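Molybdenum cofactor carrier protein (Chlamydomonas reinhardtii, PDB 2IZ6) probably binds the molybdenum cofactor and carries it in protected form within the algal cell. Local coordinates at residues N35-G38 with K39-T43; L137-Q140 with P141-K145. One frame throughout, in Å; residues are numbered along the deposited sequence.

Interaction 1 of 2, residues N35-G38 with K39-T43; sequences NELG and KQIAT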
ATOM      1  N   ASN A  35       2.940   0.774 -29.072  1.00 21.34           N
ATOM      2  CA  ASN A  35       2.352  -0.404 -29.726  1.00 21.00           C
ATOM      3  C   ASN A  35       3.459  -1.337 -30.285  1.00 22.16           C
ATOM      4  O   ASN A  35       3.380  -2.557 -30.133  1.00 22.19           O
ATOM      5  CB  ASN A  35       1.345   0.072 -30.818  1.00 21.55           C
ATOM      6  CG  ASN A  35       0.616  -1.079 -31.453  1.00 23.49           C
ATOM      7  OD1 ASN A  35       1.022  -1.565 -32.480  1.00 28.25           O
ATOM      8  ND2 ASN A  35      -0.380  -1.641 -30.746  1.00 25.28           N
ATOM      9  N   GLU A  36       4.441  -0.756 -30.974  1.00 22.65           N
ATOM     10  CA  GLU A  36       5.552  -1.515 -31.548  1.00 22.74           C
ATOM     11  C   GLU A  36       6.357  -2.163 -30.502  1.00 22.15           C
ATOM     12  O   GLU A  36       6.769  -3.297 -30.670  1.00 23.31           O
ATOM     13  CB  GLU A  36       6.445  -0.619 -32.380  1.00 24.75           C
ATOM     14  CG  GLU A  36       7.512  -1.397 -33.166  1.00 28.09           C
ATOM     15  CD  GLU A  36       6.980  -2.422 -34.240  1.00 37.59           C
ATOM     16  OE1 GLU A  36       5.850  -2.287 -34.777  1.00 36.38           O
ATOM     17  OE2 GLU A  36       7.722  -3.412 -34.541  1.00 36.58           O
ATOM     18  N   LEU A  37       6.583  -1.411 -29.422  1.00 21.76           N
ATOM     19  CA  LEU A  37       7.326  -1.979 -28.318  1.00 21.32           C
ATOM     20  C   LEU A  37       6.605  -3.210 -27.788  1.00 22.23           C
ATOM     21  O   LEU A  37       7.283  -4.231 -27.516  1.00 20.65           O
ATOM     22  CB  LEU A  37       7.476  -0.917 -27.239  1.00 22.73           C
ATOM     23  CG  LEU A  37       8.277  -1.364 -26.028  1.00 22.81           C
ATOM     24  CD1 LEU A  37       9.738  -1.439 -26.320  1.00 24.80           C
ATOM     25  CD2 LEU A  37       7.969  -0.456 -24.818  1.00 23.46           C
ATOM     26  N   GLY A  38       5.314  -3.119 -27.506  1.00 22.37           N
ATOM     27  CA  GLY A  38       4.467  -4.246 -27.069  1.00 21.79           C
ATOM     28  C   GLY A  38       4.594  -5.463 -27.968  1.00 21.81           C
ATOM     29  O   GLY A  38       4.831  -6.616 -27.524  1.00 22.35           O
ATOM     30  N   LYS A  39       4.568  -5.222 -29.259  1.00 22.55           N
ATOM     31  CA  LYS A  39       4.762  -6.292 -30.313  1.00 22.88           C
ATOM     32  C   LYS A  39       6.059  -6.983 -30.110  1.00 23.16           C
ATOM     33  O   LYS A  39       6.080  -8.184 -30.070  1.00 23.35           O
ATOM     34  CB  LYS A  39       4.614  -5.672 -31.737  1.00 25.60           C
ATOM     35  CG  LYS A  39       3.286  -5.301 -32.104  1.00 31.62           C
ATOM     36  CD  LYS A  39       3.289  -5.091 -33.638  1.00 30.70           C
ATOM     37  CE  LYS A  39       2.468  -3.926 -34.083  1.00 37.64           C
ATOM     38  NZ  LYS A  39       2.882  -3.576 -35.529  1.00 37.74           N
ATOM     39  N   GLN A  40       7.131  -6.234 -29.901  1.00 21.26           N
ATOM     40  CA  GLN A  40       8.469  -6.792 -29.874  1.00 22.14           C
ATOM     41  C   GLN A  40       8.664  -7.503 -28.616  1.00 22.32           C
ATOM     42  O   GLN A  40       9.332  -8.539 -28.574  1.00 23.02           O
ATOM     43  CB  GLN A  40       9.485  -5.685 -30.152  1.00 22.76           C
ATOM     44  CG  GLN A  40       9.339  -5.138 -31.559  1.00 23.78           C
ATOM     45  CD  GLN A  40       9.484  -6.173 -32.683  1.00 27.89           C
ATOM     46  OE1 GLN A  40      10.217  -7.191 -32.546  1.00 28.06           O
ATOM     47  NE2 GLN A  40       8.853  -5.883 -33.832  1.00 26.79           N
ATOM     48  N   ILE A  41       8.093  -6.975 -27.528  1.00 21.57           N
ATOM     49  CA  ILE A  41       8.201  -7.687 -26.270  1.00 20.80           C
ATOM     50  C   ILE A  41       7.591  -9.078 -26.401  1.00 20.50           C
ATOM     51  O   ILE A  41       8.175 -10.040 -25.935  1.00 21.03           O
ATOM     52  CB  ILE A  41       7.562  -6.853 -25.071  1.00 21.50           C
ATOM     53  CG1 ILE A  41       8.458  -5.653 -24.773  1.00 20.17           C
ATOM     54  CG2 ILE A  41       7.137  -7.699 -23.886  1.00 21.36           C
ATOM     55  CD1 ILE A  41       7.759  -4.604 -23.946  1.00 22.97           C
ATOM     56  N   ALA A  42       6.400  -9.179 -26.886  1.00 21.61           N
ATOM     57  CA  ALA A  42       5.746 -10.484 -27.067  1.00 21.38           C
ATOM     58  C   ALA A  42       6.480 -11.437 -28.011  1.00 22.40           C
ATOM     59  O   ALA A  42       6.588 -12.628 -27.748  1.00 23.75           O
ATOM     60  CB  ALA A  42       4.408 -10.317 -27.521  1.00 22.39           C
ATOM     61  N   THR A  43       7.025 -10.859 -29.047  1.00 23.40           N
ATOM     62  CA  THR A  43       7.743 -11.624 -30.085  1.00 23.72           C
ATOM     63  C   THR A  43       9.003 -12.256 -29.527  1.00 23.96           C
ATOM     64  O   THR A  43       9.378 -13.365 -29.897  1.00 25.56           O
ATOM     65  CB  THR A  43       8.076 -10.727 -31.274  1.00 24.45           C
ATOM     66  OG1 THR A  43       6.852 -10.197 -31.888  1.00 23.25           O
ATOM     67  CG2 THR A  43       8.917 -11.485 -32.306  1.00 25.80           C
TER
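The amide of Gln-40 turns its plane toward the carboxylate of Glu-36, one turn earlier on helix 28-43, the two planes standing 32° apart. Gln-40 NE2 donates to Glu-36 OE2 at 2.8 Å; the acceptor lies nearly in the amide plane, whereas the donor reaches the anti side of OE2, 29° out of the carboxylate plane. The other oxygen, OE1, faces Lys-39 NZ at 3.3 Å in a salt bridge whose hydrogen bond is weak. Glu-36 serves both partners because its CG stands opposite the backbone N (chi1 -172°) and the chain then bends at chi2, carrying the carboxylate forward, toward the next turn. A second flat group, the amide of Asn-35, presents OD1 to the aliphatic end of the lysine, 3.2 Å from Lys-39 CE.

On another side of the helix Leu-37 CG rests against Ile-41 CD1 at 3.9 Å, and both residues pack on Val-18 of strand 15-19 and on Ile-165. Under these side chains run the usual i to i+4 bonds, among them the straight one from Ala-42 N to Gly-38 O at 3.1 Å. Near the helix end Lys-39 O takes Thr-43 N and also Thr-43 OG1, the hydroxyl at 2.8 Å and above the carbonyl plane.

This is an amphipathic helix of a beta-alpha-beta unit, apolar where it meets the sheet. Along its polar side one carboxylate is shared between an ammonium and an amide: its charge is probably offset by the lysine, while the neutral amide gives the shorter bond.

Interaction 2 of 2, residues L137-Q140 with P141-K145; sequences LGTQ and PEAEK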
ATOM      1  N   LEU A 137      12.557   5.740 -23.317  1.00 22.96           N
ATOM      2  CA  LEU A 137      12.243   5.862 -24.758  1.00 24.89           C
ATOM      3  C   LEU A 137      11.287   7.046 -24.935  1.00 25.66           C
ATOM      4  O   LEU A 137      10.238   7.113 -24.324  1.00 25.76           O
ATOM      5  CB  LEU A 137      11.625   4.580 -25.306  1.00 24.48           C
ATOM      6  CG  LEU A 137      11.118   4.619 -26.774  1.00 25.79           C
ATOM      7  CD1 LEU A 137      12.297   4.859 -27.669  1.00 25.81           C
ATOM      8  CD2 LEU A 137      10.387   3.276 -27.103  1.00 27.33           C
ATOM      9  N   GLY A 138      11.692   7.971 -25.764  1.00 27.53           N
ATOM     10  CA  GLY A 138      10.846   9.134 -26.101  1.00 28.28           C
ATOM     11  C   GLY A 138      10.617  10.096 -24.966  1.00 28.68           C
ATOM     12  O   GLY A 138       9.578  10.771 -24.908  1.00 30.16           O
ATOM     13  N   THR A 139      11.571  10.145 -24.029  1.00 30.04           N
ATOM     14  CA  THR A 139      11.547  11.103 -22.913  1.00 32.29           C
ATOM     15  C   THR A 139      12.392  12.332 -23.342  1.00 33.98           C
ATOM     16  O   THR A 139      13.254  12.240 -24.166  1.00 37.28           O
ATOM     17  CB  THR A 139      11.988  10.471 -21.547  1.00 32.19           C
ATOM     18  OG1 THR A 139      13.405  10.215 -21.487  1.00 30.99           O
ATOM     19  CG2 THR A 139      11.234   9.149 -21.282  1.00 30.81           C
ATOM     20  N   GLN A 140      12.177  13.467 -22.759  1.00 36.72           N
ATOM     21  CA  GLN A 140      12.895  14.615 -23.285  1.00 36.09           C
ATOM     22  C   GLN A 140      14.272  14.687 -22.640  1.00 35.31           C
ATOM     23  O   GLN A 140      14.554  13.936 -21.682  1.00 33.35           O
ATOM     24  CB  GLN A 140      12.048  15.875 -23.120  1.00 39.44           C
ATOM     25  CG  GLN A 140      10.782  15.904 -24.093  1.00 43.34           C
ATOM     26  CD  GLN A 140      11.100  15.705 -25.598  1.00 48.04           C
ATOM     27  OE1 GLN A 140      11.991  16.352 -26.156  1.00 55.23           O
ATOM     28  NE2 GLN A 140      10.355  14.815 -26.251  1.00 50.88           N
ATOM     29  N   PRO A 141      15.167  15.522 -23.176  1.00 34.33           N
ATOM     30  CA  PRO A 141      16.503  15.587 -22.558  1.00 33.31           C
ATOM     31  C   PRO A 141      16.554  15.783 -21.036  1.00 31.99           C
ATOM     32  O   PRO A 141      17.462  15.255 -20.403  1.00 30.23           O
ATOM     33  CB  PRO A 141      17.165  16.759 -23.305  1.00 34.48           C
ATOM     34  CG  PRO A 141      16.495  16.758 -24.652  1.00 35.88           C
ATOM     35  CD  PRO A 141      15.079  16.395 -24.380  1.00 35.40           C
ATOM     36  N   GLU A 142      15.642  16.569 -20.468  1.00 31.44           N
ATOM     37  CA  GLU A 142      15.688  16.884 -19.033  1.00 32.02           C
ATOM     38  C   GLU A 142      15.574  15.632 -18.239  1.00 29.60           C
ATOM     39  O   GLU A 142      16.241  15.478 -17.222  1.00 28.03           O
ATOM     40  CB  GLU A 142      14.545  17.802 -18.568  1.00 32.35           C
ATOM     41  CG  GLU A 142      14.663  19.219 -19.030  1.00 36.12           C
ATOM     42  CD  GLU A 142      14.059  19.457 -20.370  1.00 40.22           C
ATOM     43  OE1 GLU A 142      13.449  18.544 -20.995  1.00 40.74           O
ATOM     44  OE2 GLU A 142      14.180  20.623 -20.793  1.00 43.86           O
ATOM     45  N   ALA A 143      14.660  14.766 -18.671  1.00 29.04           N
ATOM     46  CA  ALA A 143      14.445  13.518 -18.002  1.00 28.03           C
ATOM     47  C   ALA A 143      15.635  12.628 -18.126  1.00 25.25           C
ATOM     48  O   ALA A 143      16.057  11.998 -17.222  1.00 28.04           O
ATOM     49  CB  ALA A 143      13.228  12.818 -18.585  1.00 29.63           C
ATOM     50  N   GLU A 144      16.122  12.479 -19.368  1.00 25.55           N
ATOM     51  CA  GLU A 144      17.260  11.613 -19.608  1.00 24.79           C
ATOM     52  C   GLU A 144      18.456  12.012 -18.745  1.00 23.75           C
ATOM     53  O   GLU A 144      19.119  11.188 -18.089  1.00 25.58           O
ATOM     54  CB  GLU A 144      17.631  11.657 -21.101  1.00 25.20           C
ATOM     55  CG  GLU A 144      16.517  11.099 -22.068  1.00 25.31           C
ATOM     56  CD  GLU A 144      16.780  11.382 -23.554  1.00 28.97           C
ATOM     57  OE1 GLU A 144      17.695  12.164 -23.830  1.00 29.40           O
ATOM     58  OE2 GLU A 144      16.073  10.797 -24.385  1.00 30.82           O
ATOM     59  N   LYS A 145      18.710  13.325 -18.695  1.00 24.33           N
ATOM     60  CA  LYS A 145      19.843  13.834 -17.921  1.00 25.40           C
ATOM     61  C   LYS A 145      19.614  13.653 -16.413  1.00 24.18           C
ATOM     62  O   LYS A 145      20.496  13.202 -15.684  1.00 26.49           O
ATOM     63  CB  LYS A 145      20.072  15.337 -18.248  1.00 26.73           C
ATOM     64  CG  LYS A 145      20.660  15.524 -19.641  1.00 30.10           C
ATOM     65  CD  LYS A 145      20.978  16.995 -19.985  1.00 32.05           C
ATOM     66  CE  LYS A 145      20.696  17.321 -21.514  1.00 34.65           C
ATOM     67  NZ  LYS A 145      21.867  17.545 -22.477  1.00 42.06           N
TER
HETATM   68  O   HOH W   1      14.199   9.012 -23.643  1.00 29.69           O
HETATM   69  O   HOH W   2      11.733  15.328 -20.154  1.00 44.81           O
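Thr-139 crosses the aliphatic part of Glu-144, its OG1 lying 3.3 Å from Glu-144 CG, while its CB sits beside the methyl of Ala-143. The junction is a strand-to-helix turn of a Rossmann-like parallel sheet: strand 134-137 ends, Gly-138 turns the chain with a positive phi, and Gln-140 takes the N-cap position of helix 141-150. Chi1 of 73° wedges OG1 of Thr-139 between its own backbone N and carbonyl carbon, where it faces both the helix and a water.

That water, water 1, joins the loop to the helix. It accepts from Thr-139 N at 2.9 Å, is hydrogen-bonded to Thr-139 OG1 at 2.6 Å, and donates to Glu-144 OE2 at 2.7 Å. Glu-144 OE2 also stands 3.2 Å from Thr-139 O, two acceptors with no bond between them; the proton that OE2 receives comes from the water, and the nearby amino end of the helix would also suit a negative group. With an alanine here the carboxylate is gone, which would probably leave water 1 without one of its acceptors and the Thr-139 hydroxyl without the aliphatic chain beside it.

Gln-140 does not close the helix as a classical capping side chain: its CB and side-chain OE1 lie against CD of Pro-141, the two side chains running alongside each other and pointing the same way. Its backbone O instead receives the straight bond from Glu-144 N, and a weak one from Ala-143 N. Ala-143 also packs on Phe-146 of the second subunit, so the first turn borders the interface. Water 2 bridges two amide nitrogens by weak bonds, to Gln-140 N at 3.2 Å and Ala-143 N at 3.3 Å.

Interaction 1 comes first along the chain, in the second half of helix 28-43, and interaction 2 follows about a hundred residues later, where strand 134-137 gives way to helix 141-150. Their centres lie 21 Å apart and their nearest atoms about 5 Å, without touching. One parallel sheet serves both: strand 15-19, on which residues 35-43 pack, is separated from strand 134-137 by strand 110-114 alone. Helix 28-43 itself reaches the second site, since Gln-30 NE2 bonds Gly-138 O. One contact thus lies on the sheet's flank, the other at the strands' carboxyl ends, the side where Rossmann-like folds usually bind ligands, and near a subunit interface.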